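PDB 1W23: phosphoserine aminotransferase from Bacillus alcalophilus, which catalyses the reversible, pyridoxal-phosphate-dependent transfer of an amino group between phosphoserine and 2-oxoglutarate in serine biosynthesis, and acts likewise on phosphohydroxythreonine. Local coordinates for residues V4-F7 with S12-P15; E268-I273 with D344-L349; T300-L303 with L308-Q311; Q319-L324 with R350-Q355. All blocks are in the same frame, centred on the assembly; numbering follows the deposited sequence. Where two conformers were deposited one is given.

Contact 1: V4-F7 with S12-P15; sequences VFNF and SALP
Asn6 sends its amide across to Ala13 through two torsions: CG stands trans to the backbone N (chi1 -174°), and chi2 near 0° folds OD1 back over its own CA while ND2 leads outward. ND2 therefore ends beside the Ala13 backbone, 3.6 Å from Ala13 N, and the methyl of Ala13 comes up alongside, with CB 3.9 Å from Asn6 ND2. Since ND2 and Ala13 N are both donors, their proximity is packing without a bond, and the polar link is made next to it by a water. That water donates to Asn6 O at 3.0 Å and accepts from Ala13 N at 2.9 Å, joining the end of strand 5-6 to the loop that leads into helix 16-24. The two ends of the Asn6 amide have other partners: OD1 accepts from Asn8 N, just after the strand, and ND2 makes a weak hydrogen bond to Glu38 O of the second subunit. On the loop side, Ser12 OG is bonded to Gln195 O, next to Lys196, the lysine that carries the cofactor in the working enzyme, and Leu14 N is bonded to Glu38 OE2 of the second subunit. The chemistry implies a common solution: two facing N-H donors cannot bond directly, and with OD1 turned to Asn8 N a water reconciles them.

Contact 2: E268-I273 with D344-L349; sequences EEKAKI and DACIAL. With MG (magnesium ion), chain E.
Two nearly parallel helices from the C-terminal part of the chain, 259-279 and 343-359, meet here through Ile273, Lys270 and Cys346, their local axes 9.1 Å apart and only 10° from aligned. Cys346 sits between the two residues of the opposite helix. Its SG lies 3.8 Å from Lys270 CB and touches the aliphatic start of that chain, whose far end leads away: in the modelled conformer the ammonium NZ is hydrogen-bonded to Ile337 O, with Asn267 OD1 and Tyr338 O as further partners. One turn on, Ile273 points both its branches across. With CG1 beside the backbone N (chi1 -69°), CG2 is left opposite that N and rests 3.6 Å from Cys346 O, while CD1 reaches Ile347 CG1 at 4.0 Å in the modelled conformer of Ile347, the two isoleucines meeting at a slant. No hydrogen bond joins the segments; the contact is van der Waals packing of sulfur, methyl groups and one backbone carbonyl, from the buried Cys346 out to the exposed Ile347. At the start of the second segment Asp344 turns away from this interface and binds a magnesium ion through OD2 at 2.1 Å. OD1, 3.5 Å from the metal, is no ligand but accepts a hydrogen bond of 2.7 Å from a water that is itself a magnesium ligand, so the carboxylate holds the ion directly with one oxygen and through water with the other. Such side-by-side helix pairing, with helix 343-359 also packed on the short strands 5-6 and 321-322, is in keeping with the small domain of fold-type I aminotransferases, to which the class-V family belongs.

Contact 3: T300-L303 with L308-Q311; sequences TFNL and LNQQ
Leu303 N gives its proton to Asn309 OD1 over 2.8 Å, in a bond that is almost straight (176° at the hydrogen) though the donor is tilted out of the carbonyl plane. It belongs to a beta-alpha unit, in which strand 298-302 of an antiparallel sheet turns within a few residues into helix 306-318. The other end of the same amide is used as well: Asn309 ND2 donates to Asn302 OD1 at 3.0 Å, arriving in the carbonyl plane on a lone pair. Asn309 thus grips two successive residues at the strand's exit, one by its backbone and one by its side chain, and the two amide planes are turned 43° apart. Its chi1 of -89°, somewhat past the staggered position with CG on the backbone N side, swings the amide off the helix and back to the strand. ND2 also donates to Glu306 OE1 in the first turn, and with OD1 accepting from Leu303 N this pattern is consistent with only one orientation of the amide. Beside this polar bridge lies a small apolar patch, where Leu303 and Leu308 meet at about a right angle. Around it, Phe312 of the helix and Phe356 of helix 343-359 also touch the buried Leu303 side chain. The two Leu303 methyls go separate ways: CD1 lies 3.5 Å from Asn309 OD1, and CD2 rests 3.6 Å from Leu308 O and 3.9 Å from Leu308 CB.

Contact 4: Q319-L324 with R350-Q355; sequences QGFVGL and RELMIQ
Leu352 meets Phe321 in a CH-pi contact and Gln319 in plain apolar packing, and no hydrogen bond joins the two segments. In the CH-pi contact Leu352 CD2 lies over one face of the Phe321 ring, 4.1 Å from the ring centroid and 19° from its normal, displaced toward CE1 and CD1. The methyl gets there because a chi1 of 174° sets Leu352 CG opposite the backbone N, which carries the isobutyl group off the helix and straight at the ring, as the ring approaches from the opposite direction. The apolar contacts follow from the same side chain: its other methyl, CD1, touches Phe321 CE1 at 4.0 Å and Gln319 CG at 4.0 Å. Within the first segment Gln319 CB sits at the ring's edge, in its plane, so the ring has one neighbour at its rim and another over its face. Between them Gly320, at phi 97°, ends helix 306-318 in a Schellman motif, and the chain runs on into strand 321-322. Neighbours extend the apolar patch, Phe5 meeting the Phe321 ring and Phe312 and Ala316 of helix 306-318 touching Leu352. A short strand entered from a capped helix, paired in parallel with N-terminal strand 5-6 and backed by the C-terminal helix 343-359, fits the small domain of fold-type I aminotransferases, which is built from both ends of the chain.

From the N terminus, contact 1 is complete within the first fifteen residues, closing a tight loop between strand 5-6 and the approach to helix 16-24. Much later contact 2 opens at 268-273 and closes only at 344-349, a long loop that holds all of contact 3, itself a short strand-to-helix closure. Contact 4 starts inside that loop, after contact 3, and ends beyond it at 350-355, so contacts 2 and 4 cross and share helix 343-359. Strands 5-6 and 321-322 pair in one sheet, joining contact 1 to contact 4, while Phe5 and Phe7 pack on the helix of contact 2. Phe301 and Met353 bring contact 3 against contact 4.

Contact 1: V4-F7 with S12-P15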
loop_
_atom_site.group_PDB
_atom_site.type_symbol
_atom_site.label_atom_id
_atom_site.label_comp_id
_atom_site.label_asym_id
_atom_site.label_seq_id
_atom_site.Cartn_x
_atom_site.Cartn_y
_atom_site.Cartn_z
ATOM N N VAL A 4 -3.607 16.613 -23.819
ATOM C CA VAL A 4 -3.228 15.302 -23.262
ATOM C C VAL A 4 -4.474 14.445 -23.099
ATOM O O VAL A 4 -5.453 14.881 -22.518
ATOM C CB VAL A 4 -2.510 15.483 -21.918
ATOM C CG1 VAL A 4 -2.259 14.131 -21.285
ATOM C CG2 VAL A 4 -1.225 16.242 -22.156
ATOM N N PHE A 5 -4.424 13.223 -23.602
ATOM C CA PHE A 5 -5.545 12.272 -23.503
ATOM C C PHE A 5 -5.021 11.044 -22.763
ATOM O O PHE A 5 -4.152 10.330 -23.266
ATOM C CB PHE A 5 -6.063 11.903 -24.887
ATOM C CG PHE A 5 -6.377 13.112 -25.738
ATOM C CD1 PHE A 5 -5.546 13.490 -26.784
ATOM C CD2 PHE A 5 -7.514 13.861 -25.473
ATOM C CE1 PHE A 5 -5.788 14.575 -27.575
ATOM C CE2 PHE A 5 -7.785 14.966 -26.276
ATOM C CZ PHE A 5 -6.917 15.300 -27.299
ATOM N N ASN A 6 -5.540 10.789 -21.573
ATOM C CA ASN A 6 -4.990 9.769 -20.677
ATOM C C ASN A 6 -5.729 8.433 -20.793
ATOM O O ASN A 6 -6.766 8.214 -20.155
ATOM C CB ASN A 6 -5.010 10.257 -19.243
ATOM C CG ASN A 6 -4.311 9.285 -18.297
ATOM O OD1 ASN A 6 -3.828 8.252 -18.739
ATOM N ND2 ASN A 6 -4.309 9.642 -17.008
ATOM N N PHE A 7 -5.172 7.546 -21.605
ATOM C CA PHE A 7 -5.648 6.180 -21.804
ATOM C C PHE A 7 -4.786 5.159 -21.067
ATOM O O PHE A 7 -4.768 3.976 -21.413
ATOM C CB PHE A 7 -5.705 5.856 -23.301
ATOM C CG PHE A 7 -6.809 6.560 -24.052
ATOM C CD1 PHE A 7 -6.610 7.752 -24.709
ATOM C CD2 PHE A 7 -8.095 6.022 -24.102
ATOM C CE1 PHE A 7 -7.625 8.374 -25.402
ATOM C CE2 PHE A 7 -9.114 6.638 -24.807
ATOM C CZ PHE A 7 -8.879 7.825 -25.449
ATOM N N SER A 12 -4.372 5.049 -13.621
ATOM C CA SER A 12 -5.166 5.579 -14.715
ATOM C C SER A 12 -5.798 6.902 -14.359
ATOM O O SER A 12 -5.633 7.449 -13.259
ATOM C CB SER A 12 -6.237 4.558 -15.096
ATOM O OG SER A 12 -7.066 4.250 -14.017
ATOM N N ALA A 13 -6.539 7.444 -15.316
ATOM C CA ALA A 13 -7.229 8.717 -15.114
ATOM C C ALA A 13 -8.117 8.664 -13.870
ATOM O O ALA A 13 -8.833 7.678 -13.646
ATOM C CB ALA A 13 -8.110 9.020 -16.345
ATOM N N LEU A 14 -8.137 9.737 -13.119
ATOM C CA LEU A 14 -9.051 9.944 -11.988
ATOM C C LEU A 14 -10.039 11.045 -12.334
ATOM O O LEU A 14 -9.743 11.881 -13.213
ATOM C CB LEU A 14 -8.251 10.210 -10.709
ATOM C CG LEU A 14 -7.408 9.028 -10.206
ATOM C CD1 LEU A 14 -6.411 9.452 -9.137
ATOM C CD2 LEU A 14 -8.263 7.932 -9.599
ATOM N N PRO A 15 -11.190 11.077 -11.684
ATOM C CA PRO A 15 -12.108 12.188 -11.927
ATOM C C PRO A 15 -11.492 13.461 -11.380
ATOM O O PRO A 15 -11.104 13.533 -10.222
ATOM C CB PRO A 15 -13.376 11.777 -11.238
ATOM C CG PRO A 15 -12.992 10.703 -10.263
ATOM C CD PRO A 15 -11.707 10.131 -10.689
HETATM O O HOH W 1 -6.723 6.213 -17.948
#

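Contact 2: E268-I273 with D344-L349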
loop_
_atom_site.group_PDB
_atom_site.type_symbol
_atom_site.label_atom_id
_atom_site.label_comp_id
_atom_site.label_asym_id
_atom_site.label_seq_id
_atom_site.Cartn_x
_atom_site.Cartn_y
_atom_site.Cartn_z
ATOM N N GLU A 268 -20.889 2.696 -21.783
ATOM C CA GLU A 268 -21.348 2.112 -23.054
ATOM C C GLU A 268 -21.209 3.129 -24.195
ATOM O O GLU A 268 -20.819 2.758 -25.302
ATOM C CB GLU A 268 -22.788 1.615 -22.891
ATOM C CG GLU A 268 -22.875 0.397 -21.984
ATOM C CD GLU A 268 -24.214 -0.114 -21.586
ATOM O OE1 GLU A 268 -24.329 -1.028 -20.746
ATOM O OE2 GLU A 268 -25.209 0.401 -22.140
ATOM N N GLU A 269 -21.548 4.383 -23.974
ATOM C CA GLU A 269 -21.463 5.379 -25.021
ATOM C C GLU A 269 -20.018 5.590 -25.445
ATOM O O GLU A 269 -19.730 5.676 -26.671
ATOM C CB GLU A 269 -22.049 6.707 -24.544
ATOM C CG GLU A 269 -22.127 7.686 -25.639
ATOM C CD GLU A 269 -22.786 9.015 -25.412
ATOM O OE1 GLU A 269 -23.338 9.197 -24.315
ATOM O OE2 GLU A 269 -22.694 9.764 -26.461
ATOM N N LYS A 270 -19.087 5.715 -24.521
ATOM C CA LYS A 270 -17.732 6.046 -24.912
ATOM C C LYS A 270 -17.069 4.816 -25.576
ATOM O O LYS A 270 -16.350 4.995 -26.543
ATOM C CB LYS A 270 -17.046 6.746 -23.812
ATOM C CG LYS A 270 -16.586 5.999 -22.675
ATOM C CD LYS A 270 -16.221 6.931 -21.443
ATOM C CE LYS A 270 -15.151 6.168 -20.724
ATOM N NZ LYS A 270 -15.556 5.000 -19.917
ATOM N N ALA A 271 -17.361 3.591 -25.122
ATOM C CA ALA A 271 -16.856 2.411 -25.794
ATOM C C ALA A 271 -17.381 2.342 -27.218
ATOM O O ALA A 271 -16.632 1.982 -28.138
ATOM C CB ALA A 271 -17.233 1.157 -24.998
ATOM N N LYS A 272 -18.667 2.646 -27.415
ATOM C CA LYS A 272 -19.251 2.552 -28.775
ATOM C C LYS A 272 -18.539 3.511 -29.716
ATOM O O LYS A 272 -18.409 3.174 -30.910
ATOM C CB LYS A 272 -20.740 2.844 -28.695
ATOM C CG LYS A 272 -21.475 3.015 -30.015
ATOM C CD LYS A 272 -22.904 3.491 -29.816
ATOM C CE LYS A 272 -23.604 3.970 -31.068
ATOM N NZ LYS A 272 -23.522 3.111 -32.249
ATOM N N ILE A 273 -18.101 4.671 -29.265
ATOM C CA ILE A 273 -17.343 5.577 -30.162
ATOM C C ILE A 273 -16.162 4.863 -30.742
ATOM O O ILE A 273 -15.891 4.967 -31.953
ATOM C CB ILE A 273 -16.916 6.841 -29.394
ATOM C CG1 ILE A 273 -18.130 7.739 -29.030
ATOM C CG2 ILE A 273 -15.880 7.651 -30.170
ATOM C CD1 ILE A 273 -17.822 8.788 -27.998
ATOM N N ASP A 344 -14.716 13.181 -24.357
ATOM C CA ASP A 344 -13.969 13.901 -25.391
ATOM C C ASP A 344 -12.607 13.271 -25.690
ATOM O O ASP A 344 -12.134 13.481 -26.809
ATOM C CB ASP A 344 -13.881 15.392 -25.128
ATOM C CG ASP A 344 -13.187 15.869 -23.909
ATOM O OD1 ASP A 344 -12.676 15.035 -23.122
ATOM O OD2 ASP A 344 -13.164 17.127 -23.698
ATOM N N ALA A 345 -12.047 12.495 -24.771
ATOM C CA ALA A 345 -10.816 11.772 -25.124
ATOM C C ALA A 345 -11.122 10.689 -26.162
ATOM O O ALA A 345 -10.310 10.421 -27.051
ATOM C CB ALA A 345 -10.159 11.203 -23.901
ATOM N N CYS A 346 -12.276 10.028 -26.008
ATOM C CA CYS A 346 -12.691 9.005 -26.945
ATOM C C CYS A 346 -13.005 9.618 -28.312
ATOM O O CYS A 346 -12.665 9.013 -29.341
ATOM C CB CYS A 346 -13.885 8.242 -26.364
ATOM S SG CYS A 346 -13.479 7.333 -24.839
ATOM N N ILE A 347 -13.688 10.766 -28.325
ATOM C CA ILE A 347 -13.910 11.480 -29.599
ATOM C C ILE A 347 -12.583 11.816 -30.228
ATOM O O ILE A 347 -12.418 11.654 -31.454
ATOM C CB ILE A 347 -14.778 12.703 -29.330
ATOM C CG1 ILE A 347 -16.174 12.351 -28.790
ATOM C CG2 ILE A 347 -14.824 13.589 -30.581
ATOM C CD1 ILE A 347 -17.035 13.469 -28.238
ATOM N N ALA A 348 -11.601 12.313 -29.469
ATOM C CA ALA A 348 -10.294 12.661 -30.005
ATOM C C ALA A 348 -9.605 11.412 -30.601
ATOM O O ALA A 348 -8.977 11.482 -31.667
ATOM C CB ALA A 348 -9.422 13.343 -28.962
ATOM N N LEU A 349 -9.704 10.272 -29.895
ATOM C CA LEU A 349 -9.126 9.034 -30.408
ATOM C C LEU A 349 -9.770 8.638 -31.733
ATOM O O LEU A 349 -9.054 8.246 -32.677
ATOM C CB LEU A 349 -9.207 7.936 -29.355
ATOM C CG LEU A 349 -8.657 6.571 -29.800
ATOM C CD1 LEU A 349 -7.191 6.657 -30.157
ATOM C CD2 LEU A 349 -8.855 5.541 -28.700
HETATM MG MG MG E . -12.965 18.307 -22.020
HETATM O O HOH W 2 -12.411 16.549 -20.939
HETATM O O HOH W 3 -11.069 18.693 -22.423
#

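Contact 3: T300-L303 with L308-Q311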
loop_
_atom_site.group_PDB
_atom_site.type_symbol
_atom_site.label_atom_id
_atom_site.label_comp_id
_atom_site.label_asym_id
_atom_site.label_seq_id
_atom_site.Cartn_x
_atom_site.Cartn_y
_atom_site.Cartn_z
ATOM N N THR A 300 -8.922 -3.418 -27.276
ATOM C CA THR A 300 -7.671 -3.936 -27.840
ATOM C C THR A 300 -7.783 -4.095 -29.350
ATOM O O THR A 300 -8.785 -4.637 -29.877
ATOM C CB THR A 300 -7.291 -5.254 -27.149
ATOM O OG1 THR A 300 -8.404 -6.137 -27.245
ATOM C CG2 THR A 300 -6.896 -5.023 -25.696
ATOM N N PHE A 301 -6.762 -3.636 -30.096
ATOM C CA PHE A 301 -6.856 -3.702 -31.550
ATOM C C PHE A 301 -5.441 -3.624 -32.148
ATOM O O PHE A 301 -4.489 -3.207 -31.516
ATOM C CB PHE A 301 -7.735 -2.619 -32.145
ATOM C CG PHE A 301 -7.321 -1.191 -31.848
ATOM C CD1 PHE A 301 -6.576 -0.479 -32.801
ATOM C CD2 PHE A 301 -7.638 -0.548 -30.674
ATOM C CE1 PHE A 301 -6.175 0.832 -32.578
ATOM C CE2 PHE A 301 -7.263 0.787 -30.476
ATOM C CZ PHE A 301 -6.540 1.454 -31.434
ATOM N N ASN A 302 -5.375 -4.043 -33.418
ATOM C CA ASN A 302 -4.151 -3.976 -34.230
ATOM C C ASN A 302 -4.486 -3.336 -35.570
ATOM O O ASN A 302 -5.613 -3.444 -36.050
ATOM C CB ASN A 302 -3.565 -5.389 -34.499
ATOM C CG ASN A 302 -2.856 -5.974 -33.332
ATOM O OD1 ASN A 302 -1.628 -5.741 -33.202
ATOM N ND2 ASN A 302 -3.553 -6.716 -32.475
ATOM N N LEU A 303 -3.479 -2.783 -36.219
ATOM C CA LEU A 303 -3.521 -2.395 -37.620
ATOM C C LEU A 303 -3.100 -3.604 -38.448
ATOM O O LEU A 303 -2.870 -4.695 -37.926
ATOM C CB LEU A 303 -2.688 -1.128 -37.844
ATOM C CG LEU A 303 -3.318 0.175 -37.325
ATOM C CD1 LEU A 303 -3.306 0.302 -35.801
ATOM C CD2 LEU A 303 -2.614 1.376 -37.967
ATOM N N LEU A 308 2.692 -0.466 -39.455
ATOM C CA LEU A 308 1.560 0.444 -39.228
ATOM C C LEU A 308 1.219 0.585 -37.784
ATOM O O LEU A 308 0.894 1.702 -37.345
ATOM C CB LEU A 308 0.323 -0.050 -40.010
ATOM C CG LEU A 308 0.389 0.176 -41.548
ATOM C CD1 LEU A 308 -0.721 -0.631 -42.221
ATOM C CD2 LEU A 308 0.249 1.651 -41.827
ATOM N N ASN A 309 1.234 -0.483 -36.984
ATOM C CA ASN A 309 1.000 -0.330 -35.543
ATOM C C ASN A 309 1.995 0.698 -34.981
ATOM O O ASN A 309 1.597 1.562 -34.199
ATOM C CB ASN A 309 1.270 -1.652 -34.808
ATOM C CG ASN A 309 0.105 -2.589 -34.690
ATOM O OD1 ASN A 309 -1.065 -2.213 -34.851
ATOM N ND2 ASN A 309 0.412 -3.898 -34.332
ATOM N N GLN A 310 3.269 0.551 -35.312
ATOM C CA GLN A 310 4.299 1.450 -34.781
ATOM C C GLN A 310 4.062 2.893 -35.200
ATOM O O GLN A 310 4.173 3.817 -34.386
ATOM C CB GLN A 310 5.694 0.972 -35.222
ATOM C CG GLN A 310 6.171 -0.380 -34.804
ATOM C CD GLN A 310 7.321 -0.942 -35.700
ATOM O OE1 GLN A 310 7.923 -0.495 -36.693
ATOM N NE2 GLN A 310 7.749 -2.177 -35.338
ATOM N N GLN A 311 3.715 3.088 -36.470
ATOM C CA GLN A 311 3.487 4.411 -37.001
ATOM C C GLN A 311 2.283 5.050 -36.329
ATOM O O GLN A 311 2.323 6.248 -35.963
ATOM C CB GLN A 311 3.313 4.331 -38.515
ATOM C CG GLN A 311 4.596 3.995 -39.252
ATOM C CD GLN A 311 4.314 3.528 -40.682
ATOM O OE1 GLN A 311 3.205 3.600 -41.201
ATOM N NE2 GLN A 311 5.393 3.034 -41.288
#

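Contact 4: Q319-L324 with R350-Q355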
loop_
_atom_site.group_PDB
_atom_site.type_symbol
_atom_site.label_atom_id
_atom_site.label_comp_id
_atom_site.label_asym_id
_atom_site.label_seq_id
_atom_site.Cartn_x
_atom_site.Cartn_y
_atom_site.Cartn_z
ATOM N N GLN A 319 0.556 13.401 -30.788
ATOM C CA GLN A 319 -0.676 14.116 -30.645
ATOM C C GLN A 319 -1.194 14.198 -29.211
ATOM O O GLN A 319 -2.226 14.761 -28.979
ATOM C CB GLN A 319 -1.736 13.527 -31.587
ATOM C CG GLN A 319 -1.423 13.727 -33.046
ATOM C CD GLN A 319 -1.591 15.213 -33.421
ATOM O OE1 GLN A 319 -2.661 15.798 -33.164
ATOM N NE2 GLN A 319 -0.548 15.789 -34.018
ATOM N N GLY A 320 -0.432 13.684 -28.224
ATOM C CA GLY A 320 -0.800 13.854 -26.809
ATOM C C GLY A 320 -1.521 12.717 -26.205
ATOM O O GLY A 320 -1.877 12.810 -25.019
ATOM N N PHE A 321 -1.677 11.593 -26.921
ATOM C CA PHE A 321 -2.312 10.404 -26.349
ATOM C C PHE A 321 -1.284 9.626 -25.497
ATOM O O PHE A 321 -0.155 9.379 -25.933
ATOM C CB PHE A 321 -2.841 9.475 -27.452
ATOM C CG PHE A 321 -3.971 10.109 -28.224
ATOM C CD1 PHE A 321 -3.766 11.000 -29.247
ATOM C CD2 PHE A 321 -5.296 9.796 -27.893
ATOM C CE1 PHE A 321 -4.817 11.594 -29.904
ATOM C CE2 PHE A 321 -6.337 10.413 -28.522
ATOM C CZ PHE A 321 -6.095 11.316 -29.541
ATOM N N VAL A 322 -1.710 9.247 -24.301
ATOM C CA VAL A 322 -0.855 8.538 -23.330
ATOM C C VAL A 322 -1.431 7.158 -23.086
ATOM O O VAL A 322 -2.625 7.006 -22.815
ATOM C CB VAL A 322 -0.802 9.351 -21.991
ATOM C CG1 VAL A 322 0.004 8.618 -20.965
ATOM C CG2 VAL A 322 -0.196 10.723 -22.249
ATOM N N GLY A 323 -0.576 6.152 -23.138
ATOM C CA GLY A 323 -0.934 4.819 -22.708
ATOM C C GLY A 323 -1.484 3.844 -23.698
ATOM O O GLY A 323 -1.907 2.761 -23.312
ATOM N N LEU A 324 -1.515 4.209 -24.988
ATOM C CA LEU A 324 -2.179 3.344 -25.981
ATOM C C LEU A 324 -1.374 2.137 -26.403
ATOM O O LEU A 324 -1.932 1.260 -27.071
ATOM C CB LEU A 324 -2.509 4.174 -27.223
ATOM C CG LEU A 324 -3.600 5.192 -27.078
ATOM C CD1 LEU A 324 -3.771 5.985 -28.389
ATOM C CD2 LEU A 324 -4.933 4.590 -26.714
ATOM N N ARG A 350 -11.089 8.711 -31.815
ATOM C CA ARG A 350 -11.776 8.434 -33.094
ATOM C C ARG A 350 -11.210 9.336 -34.192
ATOM O O ARG A 350 -10.918 8.851 -35.304
ATOM C CB ARG A 350 -13.279 8.622 -32.931
ATOM C CG ARG A 350 -14.018 8.709 -34.245
ATOM C CD ARG A 350 -15.533 8.708 -34.026
ATOM N NE ARG A 350 -16.328 8.848 -35.213
ATOM C CZ ARG A 350 -16.724 7.825 -35.969
ATOM N NH1 ARG A 350 -16.411 6.545 -35.682
ATOM N NH2 ARG A 350 -17.451 8.166 -37.047
ATOM N N GLU A 351 -11.061 10.617 -33.942
ATOM C CA GLU A 351 -10.586 11.535 -34.966
ATOM C C GLU A 351 -9.154 11.187 -35.392
ATOM O O GLU A 351 -8.810 11.195 -36.589
ATOM C CB GLU A 351 -10.699 12.987 -34.413
ATOM C CG GLU A 351 -12.189 13.402 -34.340
ATOM C CD GLU A 351 -12.503 14.691 -33.684
ATOM O OE1 GLU A 351 -13.697 15.118 -33.611
ATOM O OE2 GLU A 351 -11.560 15.384 -33.211
ATOM N N LEU A 352 -8.284 10.852 -34.432
ATOM C CA LEU A 352 -6.934 10.409 -34.754
ATOM C C LEU A 352 -6.978 9.185 -35.642
ATOM O O LEU A 352 -6.250 9.085 -36.642
ATOM C CB LEU A 352 -6.201 10.082 -33.447
ATOM C CG LEU A 352 -4.806 9.466 -33.548
ATOM C CD1 LEU A 352 -3.722 10.526 -33.561
ATOM C CD2 LEU A 352 -4.426 8.601 -32.350
ATOM N N MET A 353 -7.799 8.217 -35.251
ATOM C CA MET A 353 -7.895 6.961 -35.987
ATOM C C MET A 353 -8.394 7.167 -37.420
ATOM O O MET A 353 -7.888 6.547 -38.389
ATOM C CB MET A 353 -8.781 5.957 -35.249
ATOM C CG MET A 353 -8.123 5.425 -33.978
ATOM S SD MET A 353 -9.163 4.434 -32.908
ATOM C CE MET A 353 -9.255 2.871 -33.844
ATOM N N ILE A 354 -9.401 8.007 -37.595
ATOM C CA ILE A 354 -9.946 8.265 -38.936
ATOM C C ILE A 354 -8.898 8.952 -39.787
ATOM O O ILE A 354 -8.660 8.582 -40.935
ATOM C CB ILE A 354 -11.255 9.060 -38.851
ATOM C CG1 ILE A 354 -12.365 8.212 -38.242
ATOM C CG2 ILE A 354 -11.660 9.588 -40.253
ATOM C CD1 ILE A 354 -13.601 8.974 -37.888
ATOM N N GLN A 355 -8.249 9.968 -39.227
ATOM C CA GLN A 355 -7.246 10.708 -39.989
ATOM C C GLN A 355 -6.071 9.820 -40.366
ATOM O O GLN A 355 -5.578 9.879 -41.507
ATOM C CB GLN A 355 -6.808 11.965 -39.203
ATOM C CG GLN A 355 -5.715 12.801 -39.899
ATOM C CD GLN A 355 -5.161 13.939 -39.042
ATOM O OE1 GLN A 355 -5.860 14.711 -38.373
ATOM N NE2 GLN A 355 -3.847 14.057 -38.987
#